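Local coordinates for 14L protein (Yaba-like disease virus, PDB 4EKX) that is a viral interleukin-18-binding protein that probably captures the host cytokine interleukin-18 through an immunoglobulin-like domain, at residues V19-R24 with E87-V92. The protein carries 2 engineered substitutions. Sequence-based numbering, arbitrary orientation.
Sequences VVLECR and EKLTCV
Leu89 makes the first contact, reaching into the core to meet Leu21. The two touch through one methyl each, with Leu89 CD1 3.7 Å from Leu21 CD1. Their side chains cross at about a right angle. CG stands anti to the carbonyl carbon in both leucines, and from there the two side chains reach across the gap to meet at these methyls. Thr90 turns to the other side of its strand and packs on Lys101 and Ser103.

Cys91 points inward again and forms a disulfide with Cys23. The SG atoms of Cys91 and Cys23 are 2.0 Å apart, and the bridge has a chi3 of -86°, close to the relaxed value. With SG anti to the backbone N in both cysteines (chi1 -171° in Cys91, 178° in Cys23), the two sulfurs meet between the strands. The CA atoms of Cys91 and Cys23 come within 6.3 Å, whereas those of Leu89 and Leu21 are 9.7 Å apart. The strands are thus closer at the bridge, and the leucine side chains span the wider part.

All four touching residues are buried. A disulfide joining two facing sheets is characteristic of the immunoglobulin-like beta sandwich. Trp37 of strand 34-39 packs against both Leu21 and Cys23. Strand 18-26 runs between strands 6-12 and 72-78 in one sheet, while strand 89-94 runs between 34-39 and 100-104 in the other.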
# COMPACT_ATOMS: atom_id res chain seq x y z
N VAL D 19 -9.47 3.63 -11.26
CA VAL D 19 -9.09 4.59 -10.22
C VAL D 19 -9.30 3.98 -8.84
O VAL D 19 -10.36 3.46 -8.54
CB VAL D 19 -9.92 5.90 -10.33
CG1 VAL D 19 -9.88 6.70 -9.05
CG2 VAL D 19 -9.42 6.74 -11.53
N VAL D 20 -8.27 4.05 -7.99
CA VAL D 20 -8.38 3.50 -6.64
C VAL D 20 -8.20 4.60 -5.61
O VAL D 20 -7.23 5.34 -5.65
CB VAL D 20 -7.30 2.43 -6.38
CG1 VAL D 20 -7.42 1.89 -4.96
CG2 VAL D 20 -7.40 1.31 -7.41
N LEU D 21 -9.18 4.70 -4.70
CA LEU D 21 -9.07 5.59 -3.55
C LEU D 21 -8.83 4.72 -2.35
O LEU D 21 -9.51 3.70 -2.17
CB LEU D 21 -10.36 6.39 -3.34
CG LEU D 21 -11.00 6.93 -4.63
CD1 LEU D 21 -12.21 7.79 -4.29
CD2 LEU D 21 -9.99 7.72 -5.46
N GLU D 22 -7.88 5.12 -1.52
CA GLU D 22 -7.52 4.34 -0.35
C GLU D 22 -7.96 5.07 0.90
O GLU D 22 -7.51 6.19 1.17
CB GLU D 22 -6.00 4.13 -0.29
CG GLU D 22 -5.42 3.60 -1.60
CD GLU D 22 -3.91 3.82 -1.69
OE1 GLU D 22 -3.39 4.66 -0.94
OE2 GLU D 22 -3.26 3.16 -2.54
N CYS D 23 -8.85 4.44 1.64
CA CYS D 23 -9.23 5.01 2.92
C CYS D 23 -8.62 4.22 4.06
O CYS D 23 -8.77 3.00 4.14
CB CYS D 23 -10.74 5.07 3.05
SG CYS D 23 -11.19 5.75 4.71
N ARG D 24 -7.92 4.92 4.94
CA ARG D 24 -7.32 4.31 6.11
C ARG D 24 -7.80 5.02 7.35
O ARG D 24 -7.83 6.25 7.41
CB ARG D 24 -5.78 4.39 6.05
CG ARG D 24 -5.17 3.64 4.88
CD ARG D 24 -3.67 3.85 4.85
NE ARG D 24 -3.01 3.11 3.77
CZ ARG D 24 -2.79 3.59 2.55
NH1 ARG D 24 -3.16 4.84 2.25
NH2 ARG D 24 -2.18 2.85 1.65
N GLU D 87 -19.27 13.18 -7.89
CA GLU D 87 -19.93 12.61 -6.73
C GLU D 87 -19.13 12.88 -5.46
O GLU D 87 -17.90 12.76 -5.46
CB GLU D 87 -20.08 11.09 -6.92
CG GLU D 87 -20.94 10.39 -5.88
CD GLU D 87 -22.42 10.61 -6.10
OE1 GLU D 87 -22.94 10.17 -7.14
OE2 GLU D 87 -23.05 11.24 -5.23
N LYS D 88 -19.82 13.26 -4.39
CA LYS D 88 -19.16 13.36 -3.08
C LYS D 88 -18.98 11.97 -2.48
O LYS D 88 -19.95 11.30 -2.12
CB LYS D 88 -19.96 14.26 -2.12
CG LYS D 88 -19.26 14.47 -0.77
CD LYS D 88 -20.06 15.44 0.09
CE LYS D 88 -19.45 15.58 1.48
NZ LYS D 88 -20.25 16.49 2.33
N LEU D 89 -17.72 11.55 -2.34
CA LEU D 89 -17.41 10.22 -1.85
C LEU D 89 -16.87 10.30 -0.42
O LEU D 89 -15.89 10.99 -0.15
CB LEU D 89 -16.39 9.54 -2.76
CG LEU D 89 -16.75 9.55 -4.26
CD1 LEU D 89 -15.59 9.01 -5.10
CD2 LEU D 89 -18.01 8.76 -4.53
N THR D 90 -17.52 9.60 0.50
CA THR D 90 -17.17 9.71 1.91
C THR D 90 -16.58 8.42 2.47
O THR D 90 -17.14 7.34 2.27
CB THR D 90 -18.40 10.10 2.75
OG1 THR D 90 -18.88 11.37 2.32
CG2 THR D 90 -18.06 10.15 4.24
N CYS D 91 -15.46 8.52 3.17
CA CYS D 91 -15.00 7.39 3.98
C CYS D 91 -15.27 7.62 5.46
O CYS D 91 -15.02 8.70 6.00
CB CYS D 91 -13.53 7.03 3.75
SG CYS D 91 -13.14 5.46 4.61
N VAL D 92 -15.80 6.59 6.11
CA VAL D 92 -16.27 6.70 7.49
C VAL D 92 -15.43 5.79 8.37
O VAL D 92 -15.20 4.64 8.03
CB VAL D 92 -17.74 6.28 7.62
CG1 VAL D 92 -18.26 6.52 9.05
CG2 VAL D 92 -18.59 7.00 6.58